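PDB 2EHH: dihydrodipicolinate synthase from Aquifex aeolicus, which catalyses the condensation of pyruvate with aspartate beta-semialdehyde to 4-hydroxy-tetrahydrodipicolinate, a step of lysine biosynthesis. Local coordinates for the interface of chains A and B. Residues are numbered along the deposited sequence; one frame, centred on the assembly and turned at random. Chains: chain A/B, Dihydrodipicolinate synthase.

Contact 1: the interface of chains A and B. Residues chain A 79-81, 104, 107, 109, 113, 117; chain B 48-49, 268-270.
This is one patch of a two-fold symmetric homodimeric interface that joins two subunits of a DapA-family (β/α)8 barrel enzyme within the homotetramer, a dimer of dimers. B:Pro269, which follows a cis peptide bond, is its core: it hides 84 Å² against chain A, more than any other residue of the patch. Its ring enters a notch formed by the loops around A:Asn79 and A:Pro104 to A:Pro109. On one side it meets the A:Pro109 ring at a slant, B:Pro269 CB lying 3.8 Å from A:Pro109 CB, while A:Pro104 lies antiparallel alongside it. The amide of A:Asn107 stands roughly perpendicular to the same ring, with A:Asn107 ND2 3.6 Å from B:Pro269 CG. ND2 and CB of A:Asn107 also lie against the B:Pro48 ring. Chi1 of 52° sets A:Asn107 CG in the crowded position between its backbone N and carbonyl carbon, so the amide turns back towards its own chain. There A:Asn107 ND2 donates to A:Asn79 O at 3.0 Å. The bond lies in the carbonyl plane and close to the amide plane, with 146° at the hydrogen. It ties two loops of one subunit and fixes the amide's rotation. An alanine in place of A:Asn107 would remove the amide and would probably loosen the A:Asn79 loop and the walls around B:Pro269 and B:Pro48. B:Pro48 approaches A:Asn79 at a slant, B:Pro48 CB 3.5 Å from A:Asn79 ND2, and A:Asn79 OD1 and B:Pro48 O share a water. At the other end A:Thr81 packs against B:Leu268, and A:Thr81 N makes a weak hydrogen bond to B:Leu268 O at 3.4 Å. The second shell positions A:Thr81: A:Thr81 OG1 is hydrogen bonded to A:His117 ND1 at 2.9 Å, and A:Pro104 CG sits 3.6 Å above the centre of the A:His117 ring.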
ATOM      1  N   ASN A  79      -4.196  -1.948  23.881  1.00 15.63           N
ATOM      2  CA  ASN A  79      -4.515  -3.131  23.095  1.00 16.53           C
ATOM      3  C   ASN A  79      -4.840  -4.325  23.986  1.00 16.01           C
ATOM      4  O   ASN A  79      -4.781  -5.472  23.551  1.00 15.37           O
ATOM      5  CB  ASN A  79      -3.384  -3.471  22.113  1.00 15.57           C
ATOM      6  CG  ASN A  79      -2.059  -3.723  22.796  1.00 17.14           C
ATOM      7  OD1 ASN A  79      -1.943  -3.639  24.020  1.00 15.31           O
ATOM      8  ND2 ASN A  79      -1.041  -4.032  21.998  1.00 16.30           N
ATOM      9  N   ALA A  80      -5.198  -4.032  25.237  1.00 16.65           N
ATOM     10  CA  ALA A  80      -5.573  -5.051  26.221  1.00 16.80           C
ATOM     11  C   ALA A  80      -6.931  -4.642  26.795  1.00 15.83           C
ATOM     12  O   ALA A  80      -7.047  -3.608  27.448  1.00 16.07           O
ATOM     13  CB  ALA A  80      -4.530  -5.125  27.335  1.00 16.48           C
ATOM     14  N   THR A  81      -7.951  -5.456  26.548  1.00 15.99           N
ATOM     15  CA  THR A  81      -9.306  -5.160  27.007  1.00 17.15           C
ATOM     16  C   THR A  81      -9.449  -4.937  28.518  1.00 18.26           C
ATOM     17  O   THR A  81      -9.992  -3.921  28.946  1.00 17.56           O
ATOM     18  CB  THR A  81     -10.275  -6.271  26.555  1.00 16.54           C
ATOM     19  OG1 THR A  81     -10.133  -6.466  25.141  1.00 14.71           O
ATOM     20  CG2 THR A  81     -11.727  -5.886  26.857  1.00 15.17           C
ATOM     21  N   PRO A 104      -7.473  -1.341  19.134  1.00 13.32           N
ATOM     22  CA  PRO A 104      -6.250  -2.041  19.533  1.00 11.93           C
ATOM     23  C   PRO A 104      -5.150  -2.054  18.473  1.00 12.95           C
ATOM     24  O   PRO A 104      -5.368  -2.477  17.333  1.00 12.59           O
ATOM     25  CB  PRO A 104      -6.753  -3.436  19.854  1.00 12.91           C
ATOM     26  CG  PRO A 104      -8.083  -3.140  20.497  1.00 13.26           C
ATOM     27  CD  PRO A 104      -8.670  -2.091  19.562  1.00 10.84           C
ATOM     28  N   ASN A 107      -1.551  -5.997  18.041  1.00 12.56           N
ATOM     29  CA  ASN A 107      -1.983  -7.397  18.041  1.00 13.39           C
ATOM     30  C   ASN A 107      -3.039  -7.754  16.992  1.00 12.96           C
ATOM     31  O   ASN A 107      -3.437  -8.910  16.871  1.00 14.15           O
ATOM     32  CB  ASN A 107      -2.418  -7.869  19.443  1.00 13.58           C
ATOM     33  CG  ASN A 107      -3.446  -6.968  20.103  1.00 15.82           C
ATOM     34  OD1 ASN A 107      -3.975  -6.036  19.499  1.00 14.48           O
ATOM     35  ND2 ASN A 107      -3.736  -7.256  21.370  1.00 13.50           N
ATOM     36  N   PRO A 109      -6.463  -7.610  16.311  1.00 13.93           N
ATOM     37  CA  PRO A 109      -7.571  -8.538  16.529  1.00 14.52           C
ATOM     38  C   PRO A 109      -8.492  -8.629  15.318  1.00 15.19           C
ATOM     39  O   PRO A 109      -8.473  -7.761  14.436  1.00 14.92           O
ATOM     40  CB  PRO A 109      -8.275  -7.962  17.758  1.00 15.25           C
ATOM     41  CG  PRO A 109      -7.968  -6.505  17.686  1.00 18.62           C
ATOM     42  CD  PRO A 109      -6.531  -6.466  17.237  1.00 12.71           C
ATOM     43  N   GLY A 113     -13.049  -9.701  17.483  1.00 14.26           N
ATOM     44  CA  GLY A 113     -12.243  -9.266  18.604  1.00 12.20           C
ATOM     45  C   GLY A 113     -12.444  -7.788  18.875  1.00 13.88           C
ATOM     46  O   GLY A 113     -12.526  -7.373  20.028  1.00 14.16           O
ATOM     47  N   HIS A 117     -14.088  -6.197  22.233  1.00 16.45           N
ATOM     48  CA  HIS A 117     -13.265  -5.231  22.957  1.00 15.65           C
ATOM     49  C   HIS A 117     -14.097  -4.012  23.358  1.00 15.72           C
ATOM     50  O   HIS A 117     -14.249  -3.699  24.542  1.00 16.04           O
ATOM     51  CB  HIS A 117     -12.093  -4.781  22.075  1.00 15.39           C
ATOM     52  CG  HIS A 117     -11.225  -3.731  22.695  1.00 16.86           C
ATOM     53  ND1 HIS A 117     -10.335  -4.001  23.716  1.00 14.83           N
ATOM     54  CD2 HIS A 117     -11.092  -2.410  22.424  1.00 15.99           C
ATOM     55  CE1 HIS A 117      -9.690  -2.894  24.040  1.00 15.38           C
ATOM     56  NE2 HIS A 117     -10.133  -1.912  23.270  1.00 15.25           N
TER
ATOM     57  N   PRO B  48       1.120  -8.492  24.398  1.00 16.99           N
ATOM     58  CA  PRO B  48       0.232  -7.334  24.561  1.00 17.24           C
ATOM     59  C   PRO B  48      -0.750  -7.389  25.728  1.00 17.30           C
ATOM     60  O   PRO B  48      -1.062  -6.358  26.326  1.00 18.16           O
ATOM     61  CB  PRO B  48      -0.488  -7.258  23.216  1.00 16.90           C
ATOM     62  CG  PRO B  48       0.554  -7.759  22.258  1.00 16.26           C
ATOM     63  CD  PRO B  48       1.084  -8.973  23.004  1.00 15.47           C
ATOM     64  N   THR B  49      -1.240  -8.579  26.057  1.00 17.90           N
ATOM     65  CA  THR B  49      -2.203  -8.696  27.146  1.00 17.29           C
ATOM     66  C   THR B  49      -1.638  -9.244  28.453  1.00 18.82           C
ATOM     67  O   THR B  49      -2.384  -9.487  29.399  1.00 17.50           O
ATOM     68  CB  THR B  49      -3.420  -9.539  26.723  1.00 16.31           C
ATOM     69  OG1 THR B  49      -2.987 -10.836  26.298  1.00 14.79           O
ATOM     70  CG2 THR B  49      -4.155  -8.851  25.576  1.00 15.57           C
ATOM     71  N   LEU B 268      -8.805 -11.088  25.622  1.00 16.41           N
ATOM     72  CA  LEU B 268      -9.330 -10.069  24.721  1.00 15.11           C
ATOM     73  C   LEU B 268      -8.271  -8.982  24.582  1.00 16.48           C
ATOM     74  O   LEU B 268      -7.558  -8.674  25.543  1.00 15.11           O
ATOM     75  CB  LEU B 268     -10.636  -9.489  25.271  1.00 15.20           C
ATOM     76  CG  LEU B 268     -11.829 -10.454  25.265  1.00 16.47           C
ATOM     77  CD1 LEU B 268     -13.046  -9.776  25.876  1.00 17.50           C
ATOM     78  CD2 LEU B 268     -12.128 -10.897  23.835  1.00 16.65           C
ATOM     79  N   PRO B 269      -8.207  -8.325  23.412  1.00 16.60           N
ATOM     80  CA  PRO B 269      -9.039  -8.500  22.216  1.00 15.76           C
ATOM     81  C   PRO B 269      -8.918  -9.753  21.352  1.00 18.28           C
ATOM     82  O   PRO B 269      -9.617  -9.862  20.345  1.00 18.12           O
ATOM     83  CB  PRO B 269      -8.750  -7.229  21.421  1.00 16.02           C
ATOM     84  CG  PRO B 269      -7.298  -7.011  21.689  1.00 16.45           C
ATOM     85  CD  PRO B 269      -7.188  -7.279  23.189  1.00 15.07           C
ATOM     86  N   LEU B 270      -8.050 -10.699  21.701  1.00 17.54           N
ATOM     87  CA  LEU B 270      -7.971 -11.903  20.881  1.00 18.47           C
ATOM     88  C   LEU B 270      -9.171 -12.778  21.227  1.00 20.04           C
ATOM     89  O   LEU B 270      -9.643 -12.777  22.366  1.00 16.66           O
ATOM     90  CB  LEU B 270      -6.657 -12.657  21.111  1.00 17.95           C
ATOM     91  CG  LEU B 270      -5.386 -11.911  20.678  1.00 18.46           C
ATOM     92  CD1 LEU B 270      -4.225 -12.900  20.597  1.00 17.86           C
ATOM     93  CD2 LEU B 270      -5.596 -11.254  19.315  1.00 19.92           C
TER
HETATM   94  O   HOH W   1      -0.815  -3.940  26.217  1.00  9.10           O

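Contact 2: the interface of chains A and B. Residues chain A 110, 112-113, 116; chain B 246, 250, 268, 271.
Here the N-terminal end of helix 111-124 of one DapA barrel lies against the segment around B:Thr271 of its partner, extending the dimer interface. The close-packed part centres on the methyl of B:Thr271. Chi1 of 55° sets its OG1 between the backbone N and the carbonyl carbon, which leaves CG2 anti to the carbonyl carbon and pointing at the helix. B:Thr271 CG2 lies 3.7 Å from A:Gly113 CA; a glycine at this turn puts no side chain in the way. The same methyl meets the end of A:Glu116 head-on, B:Thr271 CG2 being 3.9 Å from A:Glu116 CD. That chain is extended beyond CG, and B:Leu268 lies across it nearly perpendicular, placing B:Leu268 CD2 3.4 Å from A:Glu116 OE2. A:Glu116 is held from its own helix by a salt bridge, A:Arg112 NH1 to A:Glu116 OE1 at 3.1 Å, in which OE1 sits over the face of the guanidinium, not in line with its N-H groups; the pairing is likely to temper the carboxylate's charge beside apolar methyls. The polar side is looser. A:Thr110 caps the helix, A:Thr110 OG1 accepting from A:Gly113 N at 3.1 Å (155° at the hydrogen). Towards chain B, A:Thr110 OG1 stays 3.5 Å from B:Thr271 OG1, and a water bridges the two, also bound to A:Thr110 N. A:Thr110 CG2 touches B:Ile250 CD1 at 3.9 Å, while B:Glu246 reaches that methyl just as lightly.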
ATOM      1  N   THR A 110      -9.279  -9.694  15.274  1.00 14.64           N
ATOM      2  CA  THR A 110     -10.241  -9.895  14.199  1.00 14.16           C
ATOM      3  C   THR A 110     -11.370  -8.902  14.465  1.00 14.10           C
ATOM      4  O   THR A 110     -11.396  -8.253  15.520  1.00 12.92           O
ATOM      5  CB  THR A 110     -10.827 -11.313  14.238  1.00 12.36           C
ATOM      6  OG1 THR A 110     -11.539 -11.492  15.466  1.00 14.77           O
ATOM      7  CG2 THR A 110      -9.720 -12.356  14.150  1.00 14.76           C
ATOM      8  N   ARG A 112     -14.349  -9.604  15.129  1.00 16.58           N
ATOM      9  CA  ARG A 112     -15.102 -10.116  16.269  1.00 15.10           C
ATOM     10  C   ARG A 112     -14.378  -9.648  17.531  1.00 15.37           C
ATOM     11  O   ARG A 112     -15.007  -9.236  18.512  1.00 15.13           O
ATOM     12  CB  ARG A 112     -15.174 -11.648  16.218  1.00 18.71           C
ATOM     13  CG  ARG A 112     -15.893 -12.315  17.392  1.00 21.19           C
ATOM     14  CD  ARG A 112     -17.196 -11.610  17.762  1.00 27.59           C
ATOM     15  NE  ARG A 112     -18.140 -12.517  18.415  1.00 32.59           N
ATOM     16  CZ  ARG A 112     -18.910 -12.191  19.449  1.00 34.79           C
ATOM     17  NH1 ARG A 112     -18.853 -10.976  19.969  1.00 38.85           N
ATOM     18  NH2 ARG A 112     -19.747 -13.083  19.960  1.00 36.70           N
ATOM     19  N   GLY A 113     -13.049  -9.701  17.483  1.00 14.26           N
ATOM     20  CA  GLY A 113     -12.243  -9.266  18.604  1.00 12.20           C
ATOM     21  C   GLY A 113     -12.444  -7.788  18.875  1.00 13.88           C
ATOM     22  O   GLY A 113     -12.526  -7.373  20.028  1.00 14.16           O
ATOM     23  N   GLU A 116     -15.943  -7.389  20.529  1.00 15.69           N
ATOM     24  CA  GLU A 116     -15.936  -7.757  21.944  1.00 17.35           C
ATOM     25  C   GLU A 116     -15.139  -6.780  22.803  1.00 16.29           C
ATOM     26  O   GLU A 116     -15.480  -6.546  23.961  1.00 16.87           O
ATOM     27  CB  GLU A 116     -15.414  -9.185  22.121  1.00 18.64           C
ATOM     28  CG  GLU A 116     -16.319 -10.219  21.472  1.00 23.00           C
ATOM     29  CD  GLU A 116     -15.987 -11.641  21.869  1.00 27.07           C
ATOM     30  OE1 GLU A 116     -16.506 -12.571  21.214  1.00 28.02           O
ATOM     31  OE2 GLU A 116     -15.217 -11.831  22.836  1.00 27.31           O
TER
ATOM     32  N   GLU B 246      -6.230 -16.665  10.452  1.00 16.90           N
ATOM     33  CA  GLU B 246      -6.732 -15.594  11.308  1.00 17.41           C
ATOM     34  C   GLU B 246      -5.473 -15.057  11.980  1.00 16.40           C
ATOM     35  O   GLU B 246      -4.450 -15.742  12.007  1.00 15.01           O
ATOM     36  CB  GLU B 246      -7.720 -16.107  12.370  1.00 19.59           C
ATOM     37  CG  GLU B 246      -9.061 -16.565  11.804  1.00 21.50           C
ATOM     38  CD  GLU B 246     -10.162 -16.658  12.853  1.00 25.56           C
ATOM     39  OE1 GLU B 246     -11.258 -17.163  12.514  1.00 24.77           O
ATOM     40  OE2 GLU B 246      -9.941 -16.225  14.011  1.00 21.94           O
ATOM     41  N   ILE B 250      -3.902 -16.633  17.111  1.00 13.39           N
ATOM     42  CA  ILE B 250      -5.188 -17.311  17.226  1.00 15.05           C
ATOM     43  C   ILE B 250      -5.144 -18.733  16.666  1.00 14.48           C
ATOM     44  O   ILE B 250      -5.491 -19.691  17.363  1.00 15.57           O
ATOM     45  CB  ILE B 250      -6.310 -16.485  16.568  1.00 14.61           C
ATOM     46  CG1 ILE B 250      -6.475 -15.174  17.343  1.00 18.06           C
ATOM     47  CG2 ILE B 250      -7.609 -17.286  16.550  1.00 15.44           C
ATOM     48  CD1 ILE B 250      -7.519 -14.225  16.793  1.00 15.99           C
ATOM     49  N   LEU B 268      -8.805 -11.088  25.622  1.00 16.41           N
ATOM     50  CA  LEU B 268      -9.330 -10.069  24.721  1.00 15.11           C
ATOM     51  C   LEU B 268      -8.271  -8.982  24.582  1.00 16.48           C
ATOM     52  O   LEU B 268      -7.558  -8.674  25.543  1.00 15.11           O
ATOM     53  CB  LEU B 268     -10.636  -9.489  25.271  1.00 15.20           C
ATOM     54  CG  LEU B 268     -11.829 -10.454  25.265  1.00 16.47           C
ATOM     55  CD1 LEU B 268     -13.046  -9.776  25.876  1.00 17.50           C
ATOM     56  CD2 LEU B 268     -12.128 -10.897  23.835  1.00 16.65           C
ATOM     57  N   THR B 271      -9.666 -13.509  20.234  1.00 21.14           N
ATOM     58  CA  THR B 271     -10.840 -14.360  20.402  1.00 22.67           C
ATOM     59  C   THR B 271     -10.666 -15.706  19.716  1.00 24.13           C
ATOM     60  O   THR B 271      -9.726 -15.902  18.943  1.00 22.58           O
ATOM     61  CB  THR B 271     -12.074 -13.694  19.773  1.00 25.48           C
ATOM     62  OG1 THR B 271     -11.785 -13.382  18.401  1.00 24.03           O
ATOM     63  CG2 THR B 271     -12.435 -12.413  20.516  1.00 24.59           C
TER
HETATM   64  O   HOH W   2      -9.450 -11.207  17.859  1.00 15.85           O

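The C-alpha centres of contact 1 and contact 2 lie about 7 Å apart, and the two share A:Gly113 and B:Leu268, so they are neighbouring parts of one continuous surface. The consecutive stretch 268-271 of chain B runs through both, and helix 111-124 of chain A serves both. Two-fold symmetry repeats each contact with the chains exchanged. The centre of contact 1 is nearer the catalytic centre, about 13 Å from A:Tyr132 as against 16 Å for contact 2. Because the stretch 104-109 used by contact 1 contains A:Tyr106, assigned to the catalytic proton relay, pairing of the subunits could steady that residue.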